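Polygalacturonase (Pectobacterium carotovorum subsp. carotovorum, PDB 1BHE) hydrolyses the alpha-1,4 linkages between the galacturonosyl units of polygalacturonic acid and so takes part in the maceration and soft-rotting of plant tissue. Local coordinates at residues A227-K232 with S254-M260; G278-K282 with Y296-M301; D284-G289 with K317-P323; I308-T312 with W325-F330; K350-M356 with N371-K376. All coordinates share one frame. Numbering follows the deposited sequence.

Overall arrangement
The five contacts lie along the later coils of a parallel beta-helix. Interaction 1 closes the loop from 227-232 to 254-260 by pairing strands of successive coils. Interaction 2 follows in series and packs 278-282 against 296-301 across the interior of a coil; its first segment bonds to Ile255 of interaction 1. Interaction 3 joins the loop 284-289 to the loop 317-323 of the next coil, and along the chain it crosses both interaction 2 and interaction 4. Interaction 4, between 308-312 and 325-330, fills the interior one coil beyond interaction 2. Interaction 5 comes last, pairing 350-356 with the C-terminal 371-376; its strand 352-356 bonds to Ile328 and Phe330 of interaction 4.

Interaction 1 of 5, residues A227-K232 with S254-M260; sequences AIKAYK and SIGSETM
The ring of Tyr231 lies flat over the side chain of Glu258: Glu258 CB is 4.1 Å from the ring centroid and 14° off its normal, a CH-pi contact, and Tyr231 CE2 comes within 3.5 Å of Glu258 CG. Lys229, with chi1 m, chi2 and chi3 t and chi4 m, brings its NZ to Gly256 O (3.0 Å) and to Glu258 OE1 (3.2 Å, a salt bridge). Beneath these side chains, strands 227-230 and 254-256 run parallel, with axes 4.4 Å apart at 20°. Ile228 N donates to Ser254 O (2.9 Å) and Gly256 N to Ile228 O (2.9 Å), pairing Ala227 with Ser254 and Ile228 with Ile255. Such pairing between successive coils is the defining feature of the right-handed parallel beta-helix of family 28 glycosidases. Ile228 CB packs against Ile255 CG1 at 4.0 Å, on the same face of the sheet. The register then slips by two residues in a beta bulge, so that Ala230 pairs with Thr259: Ala230 N donates to Glu258 O (3.1 Å) and Met260 N to Ala230 O (2.9 Å). Within the bulge the Gly256-Ser257 peptide is cis, and Gly256 has phi/psi of 114/-178, where a CB would jam against the preceding carbonyl. On the face that Ala227 shares, Ser254 OG bonds to Asp224 and Arg280, with its side chain about 5 Å from that of His251, the inferred active-site histidine.

Interaction 2 of 5, residues G278-K282 with Y296-M301; sequences GLRIK and YSNVVM
Apolar packing accounts for most of this contact, centred on Leu279 (chi1 m, chi2 t). Its CD2 reaches Tyr296 CD1 at 3.6 Å and Val299 CG1 at 4.1 Å, while Leu279 CG lies 4.2 Å from Met301 CE. Gly278 CA rests 4.0 Å from Met301 SD, where a side chain on residue 278 would collide with the sulfur, and Ile281 CG1 lies 3.6 Å from Tyr296 OH. A CH-pi contact adds to this, Leu279 CD1 standing 4.2 Å from the Tyr296 ring centroid, off-centre. The backbones are not paired, the nearest CA atoms being Gly278 and Met301, 7.3 Å apart. The two segments belong to different faces of the beta-helix and meet across its core, the chain of 296-301 turning a corner at Asn298 (phi/psi 58/54). Polar contact is made through water: water 1 accepts from Tyr296 OH (2.8 Å) and donates to Arg280 O (2.8 Å). The CA-to-CB bond of Arg280 points away from 296-301; its guanidinium salt-bridges Asp224, and the side chain touches His251, inferred to be an active-site residue.

Interaction 3 of 5, residues D284-G289 with K317-P323; sequences DKSAAG and KEGSNVP
Lys285, Lys317 and Asn321 bury the most surface where these two irregular loops meet. The inner part of the Lys285 side chain lies against 317-319, with CB 3.5 Å from Lys317 O and CD 3.2 Å from Gly319 O, while its end leads away. The Lys285 backbone carbonyl is the polar focus: Asn321 ND2 donates to Lys285 O at 3.2 Å, and Asn321 N does so weakly at 3.1 Å. Asn321 (chi1 m) also sets CB 3.3 Å from Ala288 O. The loops link strands in successive coils of the beta-helix, so the contact extends the stacking of coils beyond the sheets. In the first loop Asp284 OD1 accepts from Ser286 N (2.7 Å), an Asx turn, and from Ser286 OG (2.5 Å). Lys317 runs past this turn, CD 3.4 Å from Asp284 OD2, which forms a long salt bridge to Lys317 NZ (3.7 Å). Water 2 accepts from Lys285 N (2.9 Å) and Lys317 N (3.3 Å). Gly319, at phi/psi 153/166, brings CA to 3.4 Å from Lys285 O, where a CB would clash. Farther along, Ala288 CB packs on Pro323 CD at 4.0 Å.

Interaction 4 of 5, residues I308-T312 with W325-F330; sequences IVIDT and WSDITF
Side chains from two facing walls of a beta-helix coil interlock here across the interior. Strands 308-311 and 325-330 run at 154° to each other, but their axes come no closer than 11.1 Å, too far for backbone pairing, and the gap is filled by Ile308, Ile310 and Thr312 from one wall and Trp325, Ile328 and Phe330 from the other. Extended backbone points Ile308 and Ile310 inward, and Thr312 reaches the core from the side; Asp327, at phi/psi 51/61, bends the second segment so that Trp325 and Ile328 both face the core. Ile310 (chi1 m, chi2 t) is the central bump. It enters the hollow bounded by the three opposing side chains, its CG2 3.8 Å from Trp325 CZ3 and its CD1 4.3 Å from both Ile328 CG2 and Phe330 CE1. Ile308 covers one face of the Phe330 ring, with CD1 4.2 Å from the centroid and CG2 3.6 Å from CZ of Phe330. At the other end Thr312 CG2 sits over the six-membered ring of Trp325, 4.0 Å from its centroid, while Asp311 O meets the ring edge at Trp325 CH2 (3.7 Å). Phe330 also stacks with Tyr296 of the preceding coil, and Thr312 OG1 bonds to the carbonyls of Glu346 and Asn344. Apolar and CH-pi contacts predominate, with no direct hydrogen bond between the segments, so cohesion rests on close fit and the exclusion of water.

Interaction 5 of 5, residues K350-M356 with N371-K376; sequences KPIEVTM and NVNVKK
Pro351 opens the contact, its CA 3.2 Å from Asn371 OD1 and its CB 3.7 Å from Asn373 ND2; Asn371 ND2 hydrogen-bonds to the carbonyl of Gly345. From Ile352 onward the strands run parallel and in unbroken register, axes 4.6 Å apart at 26°, with Ile352 opposite Val372. Ile352 N donates to Asn371 O (3.1 Å), and Ile352 O accepts from Asn373 N (2.9 Å). Glu353, on the outer face, brings OE1 to 3.8 Å from Asn373 CB. Val354 N donates to Asn373 O (3.0 Å) and Val354 O accepts from Lys375 N (2.7 Å); Val354 CG2 lies 3.6 Å from CG2 of both Val372 and Val374, so that valines of adjacent coils pack together. Thr355 pairs with Lys375, and Met356 N closes the series on Lys375 O (2.8 Å) while Met356 CG packs on Val374 CG1 (3.5 Å). Strand 352-360 thus lies between strand 324-335, to which Thr355 bonds through Ile328 and Phe330, and strand 372-375, the last of the chain; Val354 and Met356 also touch Ile310 and Ile308 of strand 306-311.

Interaction 1 of 5, residues A227-K232 with S254-M260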
# COMPACT_ATOMS: atom_id res chain seq x y z
N ALA A 227 -2.89 -0.73 -3.96
CA ALA A 227 -2.70 -0.40 -5.38
C ALA A 227 -1.70 -1.40 -5.96
O ALA A 227 -0.52 -1.36 -5.61
CB ALA A 227 -2.25 1.03 -5.59
N ILE A 228 -2.21 -2.31 -6.76
CA ILE A 228 -1.41 -3.35 -7.41
C ILE A 228 -0.83 -2.79 -8.71
O ILE A 228 -1.59 -2.31 -9.56
CB ILE A 228 -2.28 -4.59 -7.68
CG1 ILE A 228 -2.78 -5.18 -6.35
CG2 ILE A 228 -1.53 -5.66 -8.45
CD1 ILE A 228 -3.93 -6.16 -6.50
N LYS A 229 0.49 -2.76 -8.84
CA LYS A 229 1.16 -2.16 -9.99
C LYS A 229 2.20 -3.06 -10.65
O LYS A 229 2.80 -3.93 -10.02
CB LYS A 229 1.88 -0.86 -9.60
CG LYS A 229 1.03 0.18 -8.88
CD LYS A 229 1.85 1.38 -8.41
CE LYS A 229 1.01 2.28 -7.51
NZ LYS A 229 0.00 3.06 -8.28
N ALA A 230 2.41 -2.86 -11.95
CA ALA A 230 3.42 -3.59 -12.71
C ALA A 230 4.07 -2.62 -13.70
O ALA A 230 3.37 -1.88 -14.40
CB ALA A 230 2.84 -4.80 -13.41
N TYR A 231 5.39 -2.57 -13.72
CA TYR A 231 6.15 -1.60 -14.49
C TYR A 231 6.89 -2.13 -15.71
O TYR A 231 7.40 -3.25 -15.72
CB TYR A 231 7.21 -0.96 -13.56
CG TYR A 231 6.60 -0.12 -12.47
CD1 TYR A 231 6.11 -0.70 -11.30
CD2 TYR A 231 6.52 1.26 -12.61
CE1 TYR A 231 5.54 0.08 -10.31
CE2 TYR A 231 5.95 2.04 -11.62
CZ TYR A 231 5.47 1.44 -10.47
OH TYR A 231 4.91 2.23 -9.49
N LYS A 232 6.98 -1.29 -16.74
CA LYS A 232 7.69 -1.66 -17.96
C LYS A 232 9.16 -1.93 -17.66
O LYS A 232 9.79 -1.16 -16.94
CB LYS A 232 7.57 -0.56 -19.02
CG LYS A 232 7.82 -1.08 -20.44
CD LYS A 232 7.66 0.04 -21.47
CE LYS A 232 8.98 0.76 -21.71
NZ LYS A 232 9.11 1.20 -23.14
N SER A 254 -7.51 -0.98 -5.64
CA SER A 254 -7.12 -0.68 -7.00
C SER A 254 -5.99 -1.46 -7.64
O SER A 254 -5.10 -2.04 -7.02
CB SER A 254 -6.72 0.82 -7.07
OG SER A 254 -7.76 1.65 -6.55
N ILE A 255 -6.02 -1.43 -8.97
CA ILE A 255 -5.00 -1.97 -9.86
C ILE A 255 -4.61 -0.82 -10.79
O ILE A 255 -5.51 -0.24 -11.40
CB ILE A 255 -5.45 -3.18 -10.67
CG1 ILE A 255 -5.64 -4.42 -9.79
CG2 ILE A 255 -4.48 -3.52 -11.80
CD1 ILE A 255 -6.40 -5.55 -10.47
N GLY A 256 -3.33 -0.46 -10.86
CA GLY A 256 -2.90 0.64 -11.72
C GLY A 256 -2.38 1.79 -10.86
O GLY A 256 -2.29 1.66 -9.64
N SER A 257 -2.00 2.89 -11.50
CA SER A 257 -2.12 3.09 -12.94
C SER A 257 -1.11 2.37 -13.80
O SER A 257 -1.30 2.17 -15.01
CB SER A 257 -2.03 4.61 -13.21
OG SER A 257 -3.22 5.22 -12.69
N GLU A 258 -0.01 1.93 -13.19
CA GLU A 258 0.99 1.16 -13.94
C GLU A 258 0.42 -0.25 -14.08
O GLU A 258 0.29 -0.97 -13.10
CB GLU A 258 2.34 1.24 -13.25
CG GLU A 258 2.84 2.68 -13.12
CD GLU A 258 2.36 3.37 -11.86
OE1 GLU A 258 1.53 2.84 -11.10
OE2 GLU A 258 2.81 4.50 -11.59
N THR A 259 0.01 -0.60 -15.31
CA THR A 259 -0.59 -1.91 -15.54
C THR A 259 0.19 -2.72 -16.56
O THR A 259 -0.42 -3.41 -17.39
CB THR A 259 -2.06 -1.81 -15.98
OG1 THR A 259 -2.18 -1.00 -17.16
CG2 THR A 259 -2.95 -1.24 -14.88
N MET A 260 1.51 -2.74 -16.48
CA MET A 260 2.33 -3.50 -17.42
C MET A 260 2.47 -4.96 -17.05
O MET A 260 3.57 -5.44 -16.79
CB MET A 260 3.71 -2.84 -17.54
CG MET A 260 3.65 -1.40 -18.03
SD MET A 260 2.76 -1.29 -19.61
CE MET A 260 3.82 -2.28 -20.66

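Interaction 2 of 5, residues G278-K282 with Y296-M301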
# COMPACT_ATOMS: atom_id res chain seq x y z
N GLY A 278 -14.56 1.89 -5.00
CA GLY A 278 -14.63 0.53 -4.48
C GLY A 278 -13.55 -0.34 -5.11
O GLY A 278 -12.40 -0.38 -4.67
N LEU A 279 -13.96 -1.04 -6.17
CA LEU A 279 -13.08 -1.92 -6.93
C LEU A 279 -12.63 -1.18 -8.19
O LEU A 279 -13.45 -0.80 -9.03
CB LEU A 279 -13.81 -3.21 -7.29
CG LEU A 279 -14.53 -3.93 -6.14
CD1 LEU A 279 -15.42 -5.04 -6.69
CD2 LEU A 279 -13.53 -4.50 -5.15
N ARG A 280 -11.32 -0.97 -8.33
CA ARG A 280 -10.83 -0.18 -9.44
C ARG A 280 -9.67 -0.73 -10.24
O ARG A 280 -8.69 -1.27 -9.74
CB ARG A 280 -10.44 1.19 -8.86
CG ARG A 280 -9.97 2.20 -9.88
CD ARG A 280 -10.08 3.60 -9.27
NE ARG A 280 -8.98 3.83 -8.33
CZ ARG A 280 -8.53 5.05 -8.05
NH1 ARG A 280 -9.10 6.10 -8.65
NH2 ARG A 280 -7.54 5.23 -7.20
N ILE A 281 -9.78 -0.57 -11.56
CA ILE A 281 -8.74 -0.88 -12.52
C ILE A 281 -8.55 0.41 -13.33
O ILE A 281 -9.48 0.85 -14.01
CB ILE A 281 -8.98 -2.07 -13.45
CG1 ILE A 281 -9.36 -3.33 -12.68
CG2 ILE A 281 -7.72 -2.30 -14.29
CD1 ILE A 281 -9.67 -4.55 -13.51
N LYS A 282 -7.39 1.04 -13.18
CA LYS A 282 -7.16 2.32 -13.84
C LYS A 282 -5.81 2.42 -14.52
O LYS A 282 -4.83 1.82 -14.09
CB LYS A 282 -7.27 3.44 -12.79
CG LYS A 282 -6.26 3.31 -11.67
CD LYS A 282 -6.30 4.51 -10.74
CE LYS A 282 -4.92 4.85 -10.20
NZ LYS A 282 -4.77 4.41 -8.78
N TYR A 296 -13.38 -10.73 -8.47
CA TYR A 296 -13.87 -10.12 -7.24
C TYR A 296 -15.13 -10.82 -6.75
O TYR A 296 -16.08 -10.97 -7.53
CB TYR A 296 -14.19 -8.64 -7.41
CG TYR A 296 -13.17 -7.75 -8.05
CD1 TYR A 296 -12.19 -7.11 -7.29
CD2 TYR A 296 -13.18 -7.52 -9.42
CE1 TYR A 296 -11.26 -6.27 -7.88
CE2 TYR A 296 -12.26 -6.69 -10.03
CZ TYR A 296 -11.29 -6.07 -9.25
OH TYR A 296 -10.37 -5.25 -9.85
N SER A 297 -15.16 -11.22 -5.49
CA SER A 297 -16.34 -11.90 -4.96
C SER A 297 -16.60 -11.57 -3.50
O SER A 297 -15.68 -11.33 -2.72
CB SER A 297 -16.23 -13.42 -5.13
OG SER A 297 -15.15 -13.93 -4.38
N ASN A 298 -17.87 -11.55 -3.13
CA ASN A 298 -18.29 -11.29 -1.76
C ASN A 298 -17.78 -9.94 -1.26
O ASN A 298 -17.14 -9.83 -0.21
CB ASN A 298 -17.86 -12.43 -0.84
CG ASN A 298 -18.57 -12.38 0.49
OD1 ASN A 298 -19.49 -11.58 0.69
ND2 ASN A 298 -18.16 -13.21 1.44
N VAL A 299 -18.09 -8.90 -2.02
CA VAL A 299 -17.70 -7.53 -1.68
C VAL A 299 -18.94 -6.75 -1.24
O VAL A 299 -19.93 -6.70 -1.99
CB VAL A 299 -17.05 -6.81 -2.86
CG1 VAL A 299 -16.54 -5.43 -2.45
CG2 VAL A 299 -15.90 -7.61 -3.45
N VAL A 300 -18.94 -6.20 -0.03
CA VAL A 300 -20.07 -5.42 0.47
C VAL A 300 -19.63 -3.98 0.71
O VAL A 300 -18.71 -3.74 1.50
CB VAL A 300 -20.66 -6.00 1.76
CG1 VAL A 300 -21.80 -5.13 2.29
CG2 VAL A 300 -21.17 -7.43 1.55
N MET A 301 -20.26 -3.03 0.03
CA MET A 301 -19.89 -1.62 0.17
C MET A 301 -21.00 -0.75 0.75
O MET A 301 -22.18 -0.92 0.47
CB MET A 301 -19.49 -1.04 -1.19
CG MET A 301 -18.28 -1.70 -1.84
SD MET A 301 -18.11 -1.21 -3.56
CE MET A 301 -18.12 -2.81 -4.38
O HOH W 1 -8.80 -3.67 -8.23

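Interaction 3 of 5, residues D284-G289 with K317-P323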
# COMPACT_ATOMS: atom_id res chain seq x y z
N ASP A 284 -3.62 4.89 -18.03
CA ASP A 284 -3.61 5.99 -18.99
C ASP A 284 -2.75 5.55 -20.17
O ASP A 284 -2.20 4.44 -20.14
CB ASP A 284 -3.10 7.28 -18.37
CG ASP A 284 -1.76 7.12 -17.68
OD1 ASP A 284 -0.76 6.95 -18.40
OD2 ASP A 284 -1.70 7.17 -16.43
N LYS A 285 -2.51 6.42 -21.13
CA LYS A 285 -1.71 6.08 -22.30
C LYS A 285 -0.23 5.89 -22.00
O LYS A 285 0.47 5.31 -22.84
CB LYS A 285 -1.86 7.16 -23.39
CG LYS A 285 -3.09 6.98 -24.27
CD LYS A 285 -3.02 7.91 -25.48
CE LYS A 285 -4.14 8.94 -25.44
NZ LYS A 285 -4.68 9.21 -26.81
N SER A 286 0.28 6.36 -20.87
CA SER A 286 1.69 6.22 -20.54
C SER A 286 2.05 4.93 -19.83
O SER A 286 3.25 4.59 -19.80
CB SER A 286 2.13 7.41 -19.66
OG SER A 286 1.73 7.18 -18.31
N ALA A 287 1.09 4.20 -19.26
CA ALA A 287 1.46 3.01 -18.49
C ALA A 287 0.51 1.83 -18.62
O ALA A 287 0.59 0.89 -17.82
CB ALA A 287 1.55 3.43 -17.02
N ALA A 288 -0.38 1.84 -19.61
CA ALA A 288 -1.33 0.76 -19.80
C ALA A 288 -0.68 -0.49 -20.39
O ALA A 288 0.14 -0.40 -21.31
CB ALA A 288 -2.47 1.22 -20.70
N GLY A 289 -1.07 -1.66 -19.89
CA GLY A 289 -0.58 -2.92 -20.46
C GLY A 289 -1.61 -4.02 -20.24
O GLY A 289 -2.80 -3.75 -20.11
N LYS A 317 -2.43 11.61 -20.21
CA LYS A 317 -0.98 11.63 -20.31
C LYS A 317 -0.59 11.18 -21.72
O LYS A 317 -1.38 10.47 -22.34
CB LYS A 317 -0.34 10.73 -19.26
CG LYS A 317 -0.20 11.33 -17.88
CD LYS A 317 -0.25 10.25 -16.80
CE LYS A 317 0.84 10.43 -15.77
NZ LYS A 317 1.06 9.19 -14.97
N GLU A 318 0.57 11.61 -22.22
CA GLU A 318 0.96 11.20 -23.57
C GLU A 318 1.54 9.79 -23.53
O GLU A 318 2.09 9.35 -22.53
CB GLU A 318 1.94 12.17 -24.23
CG GLU A 318 2.72 13.07 -23.30
CD GLU A 318 4.01 13.61 -23.87
OE1 GLU A 318 4.82 12.84 -24.44
OE2 GLU A 318 4.23 14.84 -23.74
N GLY A 319 1.40 9.09 -24.66
CA GLY A 319 1.90 7.73 -24.77
C GLY A 319 1.10 6.94 -25.80
O GLY A 319 0.01 7.35 -26.20
N SER A 320 1.64 5.80 -26.20
CA SER A 320 0.99 4.95 -27.19
C SER A 320 0.57 3.62 -26.58
O SER A 320 0.06 2.74 -27.27
CB SER A 320 1.96 4.71 -28.36
OG SER A 320 3.26 4.43 -27.86
N ASN A 321 0.77 3.48 -25.27
CA ASN A 321 0.42 2.25 -24.57
C ASN A 321 -1.08 1.98 -24.66
O ASN A 321 -1.93 2.86 -24.52
CB ASN A 321 0.90 2.28 -23.12
CG ASN A 321 2.42 2.25 -23.04
OD1 ASN A 321 3.02 1.17 -23.10
ND2 ASN A 321 3.05 3.40 -22.93
N VAL A 322 -1.40 0.73 -24.96
CA VAL A 322 -2.77 0.26 -25.10
C VAL A 322 -3.07 -0.77 -24.01
O VAL A 322 -2.30 -1.72 -23.83
CB VAL A 322 -3.01 -0.36 -26.49
CG1 VAL A 322 -4.32 -1.12 -26.57
CG2 VAL A 322 -2.97 0.70 -27.58
N PRO A 323 -4.20 -0.62 -23.34
CA PRO A 323 -4.63 -1.57 -22.34
C PRO A 323 -5.18 -2.86 -22.95
O PRO A 323 -6.00 -2.82 -23.86
CB PRO A 323 -5.75 -0.83 -21.61
CG PRO A 323 -6.33 0.07 -22.65
CD PRO A 323 -5.17 0.48 -23.52
O HOH W 2 -4.02 8.92 -21.22

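Interaction 4 of 5, residues I308-T312 with W325-F330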
# COMPACT_ATOMS: atom_id res chain seq x y z
N ILE A 308 -17.62 0.57 -8.58
CA ILE A 308 -16.85 -0.14 -9.58
C ILE A 308 -16.28 0.88 -10.56
O ILE A 308 -17.03 1.69 -11.13
CB ILE A 308 -17.62 -1.22 -10.36
CG1 ILE A 308 -18.13 -2.33 -9.44
CG2 ILE A 308 -16.73 -1.81 -11.46
CD1 ILE A 308 -19.01 -3.36 -10.10
N VAL A 309 -14.97 0.88 -10.74
CA VAL A 309 -14.31 1.77 -11.67
C VAL A 309 -13.31 1.00 -12.54
O VAL A 309 -12.35 0.42 -12.06
CB VAL A 309 -13.52 2.93 -11.03
CG1 VAL A 309 -12.83 3.79 -12.10
CG2 VAL A 309 -14.39 3.84 -10.16
N ILE A 310 -13.56 1.01 -13.85
CA ILE A 310 -12.65 0.44 -14.83
C ILE A 310 -12.39 1.59 -15.82
O ILE A 310 -13.21 1.89 -16.68
CB ILE A 310 -13.14 -0.81 -15.55
CG1 ILE A 310 -13.29 -1.98 -14.58
CG2 ILE A 310 -12.19 -1.18 -16.68
CD1 ILE A 310 -13.73 -3.29 -15.19
N ASP A 311 -11.26 2.27 -15.63
CA ASP A 311 -10.94 3.43 -16.45
C ASP A 311 -9.58 3.34 -17.13
O ASP A 311 -8.54 3.38 -16.46
CB ASP A 311 -10.98 4.70 -15.58
CG ASP A 311 -11.21 5.94 -16.42
OD1 ASP A 311 -10.91 5.92 -17.63
OD2 ASP A 311 -11.72 6.94 -15.87
N THR A 312 -9.59 3.30 -18.46
CA THR A 312 -8.37 3.24 -19.24
C THR A 312 -7.80 4.61 -19.55
O THR A 312 -6.68 4.72 -20.06
CB THR A 312 -8.58 2.49 -20.57
OG1 THR A 312 -9.47 3.28 -21.37
CG2 THR A 312 -9.16 1.11 -20.35
N TRP A 325 -6.91 -5.64 -21.26
CA TRP A 325 -7.53 -6.11 -20.03
C TRP A 325 -8.60 -7.16 -20.33
O TRP A 325 -9.53 -6.89 -21.10
CB TRP A 325 -8.08 -4.91 -19.25
CG TRP A 325 -7.10 -3.83 -18.90
CD1 TRP A 325 -5.74 -3.84 -19.02
CD2 TRP A 325 -7.41 -2.56 -18.31
NE1 TRP A 325 -5.19 -2.67 -18.58
CE2 TRP A 325 -6.20 -1.86 -18.13
CE3 TRP A 325 -8.60 -1.93 -17.93
CZ2 TRP A 325 -6.14 -0.58 -17.59
CZ3 TRP A 325 -8.54 -0.66 -17.39
CH2 TRP A 325 -7.31 0.00 -17.22
N SER A 326 -8.46 -8.35 -19.75
CA SER A 326 -9.43 -9.41 -20.00
C SER A 326 -9.60 -10.34 -18.81
O SER A 326 -8.86 -10.29 -17.83
CB SER A 326 -9.04 -10.20 -21.26
OG SER A 326 -7.78 -10.83 -21.11
N ASP A 327 -10.61 -11.21 -18.90
CA ASP A 327 -10.94 -12.17 -17.85
C ASP A 327 -11.08 -11.46 -16.51
O ASP A 327 -10.37 -11.69 -15.54
CB ASP A 327 -9.95 -13.33 -17.78
CG ASP A 327 -10.34 -14.42 -16.80
OD1 ASP A 327 -11.52 -14.49 -16.39
OD2 ASP A 327 -9.45 -15.20 -16.42
N ILE A 328 -12.03 -10.53 -16.47
CA ILE A 328 -12.34 -9.72 -15.30
C ILE A 328 -13.75 -10.06 -14.83
O ILE A 328 -14.72 -9.89 -15.58
CB ILE A 328 -12.21 -8.22 -15.61
CG1 ILE A 328 -10.79 -7.88 -16.09
CG2 ILE A 328 -12.56 -7.36 -14.41
CD1 ILE A 328 -10.65 -6.57 -16.82
N THR A 329 -13.88 -10.64 -13.64
CA THR A 329 -15.18 -11.07 -13.14
C THR A 329 -15.55 -10.47 -11.79
O THR A 329 -14.72 -10.30 -10.90
CB THR A 329 -15.26 -12.60 -13.01
OG1 THR A 329 -14.27 -13.04 -12.07
CG2 THR A 329 -15.02 -13.31 -14.34
N PHE A 330 -16.83 -10.16 -11.64
CA PHE A 330 -17.40 -9.67 -10.39
C PHE A 330 -18.54 -10.61 -10.00
O PHE A 330 -19.44 -10.83 -10.81
CB PHE A 330 -17.93 -8.25 -10.49
CG PHE A 330 -16.99 -7.15 -10.89
CD1 PHE A 330 -16.62 -6.97 -12.21
CD2 PHE A 330 -16.48 -6.28 -9.94
CE1 PHE A 330 -15.75 -5.97 -12.57
CE2 PHE A 330 -15.62 -5.26 -10.29
CZ PHE A 330 -15.25 -5.10 -11.61

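Interaction 5 of 5, residues K350-M356 with N371-K376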
# COMPACT_ATOMS: atom_id res chain seq x y z
N LYS A 350 -10.31 -3.43 -28.85
CA LYS A 350 -11.67 -3.93 -28.87
C LYS A 350 -12.33 -3.61 -27.53
O LYS A 350 -11.65 -3.30 -26.56
CB LYS A 350 -11.71 -5.43 -29.12
CG LYS A 350 -11.07 -5.87 -30.43
CD LYS A 350 -10.49 -7.27 -30.31
CE LYS A 350 -8.99 -7.27 -30.61
NZ LYS A 350 -8.72 -7.44 -32.06
N PRO A 351 -13.66 -3.69 -27.48
CA PRO A 351 -14.40 -3.44 -26.26
C PRO A 351 -13.92 -4.35 -25.14
O PRO A 351 -13.73 -5.55 -25.35
CB PRO A 351 -15.84 -3.75 -26.62
CG PRO A 351 -15.92 -3.80 -28.10
CD PRO A 351 -14.53 -4.05 -28.62
N ILE A 352 -13.75 -3.79 -23.94
CA ILE A 352 -13.31 -4.61 -22.81
C ILE A 352 -14.48 -5.46 -22.35
O ILE A 352 -15.58 -4.94 -22.16
CB ILE A 352 -12.75 -3.74 -21.67
CG1 ILE A 352 -11.49 -3.01 -22.14
CG2 ILE A 352 -12.46 -4.57 -20.43
CD1 ILE A 352 -11.07 -1.87 -21.23
N GLU A 353 -14.29 -6.77 -22.26
CA GLU A 353 -15.37 -7.66 -21.82
C GLU A 353 -15.29 -7.91 -20.32
O GLU A 353 -14.24 -8.30 -19.83
CB GLU A 353 -15.35 -8.99 -22.57
CG GLU A 353 -15.22 -8.88 -24.08
CD GLU A 353 -16.52 -8.54 -24.79
OE1 GLU A 353 -17.59 -9.01 -24.35
OE2 GLU A 353 -16.48 -7.80 -25.79
N VAL A 354 -16.39 -7.69 -19.60
CA VAL A 354 -16.43 -7.90 -18.16
C VAL A 354 -17.65 -8.74 -17.77
O VAL A 354 -18.72 -8.62 -18.36
CB VAL A 354 -16.48 -6.58 -17.37
CG1 VAL A 354 -15.11 -5.92 -17.30
CG2 VAL A 354 -17.49 -5.62 -17.96
N THR A 355 -17.49 -9.58 -16.76
CA THR A 355 -18.57 -10.44 -16.29
C THR A 355 -19.06 -10.00 -14.92
O THR A 355 -18.29 -9.87 -13.96
CB THR A 355 -18.15 -11.92 -16.24
OG1 THR A 355 -17.90 -12.40 -17.57
CG2 THR A 355 -19.22 -12.79 -15.61
N MET A 356 -20.36 -9.75 -14.82
CA MET A 356 -20.98 -9.34 -13.57
C MET A 356 -22.07 -10.32 -13.14
O MET A 356 -23.16 -10.32 -13.71
CB MET A 356 -21.58 -7.94 -13.69
CG MET A 356 -20.62 -6.86 -14.16
SD MET A 356 -20.89 -5.29 -13.32
CE MET A 356 -19.42 -4.39 -13.80
N ASN A 371 -17.20 1.75 -24.56
CA ASN A 371 -16.37 0.70 -25.12
C ASN A 371 -16.08 -0.44 -24.15
O ASN A 371 -14.94 -0.88 -23.99
CB ASN A 371 -15.07 1.29 -25.67
CG ASN A 371 -14.39 0.34 -26.65
OD1 ASN A 371 -15.07 -0.44 -27.31
ND2 ASN A 371 -13.07 0.40 -26.72
N VAL A 372 -17.11 -0.98 -23.52
CA VAL A 372 -17.01 -2.11 -22.62
C VAL A 372 -18.35 -2.84 -22.57
O VAL A 372 -19.39 -2.22 -22.36
CB VAL A 372 -16.56 -1.74 -21.20
CG1 VAL A 372 -17.33 -0.52 -20.70
CG2 VAL A 372 -16.75 -2.88 -20.20
N ASN A 373 -18.31 -4.15 -22.76
CA ASN A 373 -19.52 -4.96 -22.72
C ASN A 373 -19.60 -5.78 -21.45
O ASN A 373 -18.66 -6.47 -21.06
CB ASN A 373 -19.60 -5.86 -23.96
CG ASN A 373 -20.08 -5.08 -25.17
OD1 ASN A 373 -21.19 -4.54 -25.15
ND2 ASN A 373 -19.24 -5.02 -26.20
N VAL A 374 -20.75 -5.68 -20.78
CA VAL A 374 -20.99 -6.40 -19.54
C VAL A 374 -21.81 -7.66 -19.79
O VAL A 374 -22.94 -7.59 -20.26
CB VAL A 374 -21.73 -5.51 -18.52
CG1 VAL A 374 -22.09 -6.28 -17.26
CG2 VAL A 374 -20.88 -4.29 -18.17
N LYS A 375 -21.22 -8.80 -19.45
CA LYS A 375 -21.95 -10.07 -19.57
C LYS A 375 -22.49 -10.39 -18.18
O LYS A 375 -21.83 -10.10 -17.18
CB LYS A 375 -21.08 -11.19 -20.11
CG LYS A 375 -20.68 -11.03 -21.57
CD LYS A 375 -20.44 -12.39 -22.23
CE LYS A 375 -20.13 -12.22 -23.71
NZ LYS A 375 -19.32 -13.36 -24.23
N LYS A 376 -23.71 -10.91 -18.12
CA LYS A 376 -24.36 -11.22 -16.85
C LYS A 376 -24.38 -12.72 -16.58
O LYS A 376 -24.96 -13.11 -15.54
CB LYS A 376 -25.78 -10.66 -16.81
CG LYS A 376 -25.91 -9.23 -17.29
CD LYS A 376 -26.04 -8.26 -16.13
CE LYS A 376 -26.31 -6.84 -16.61
NZ LYS A 376 -27.45 -6.79 -17.57
OXT LYS A 376 -23.53 -13.43 -17.17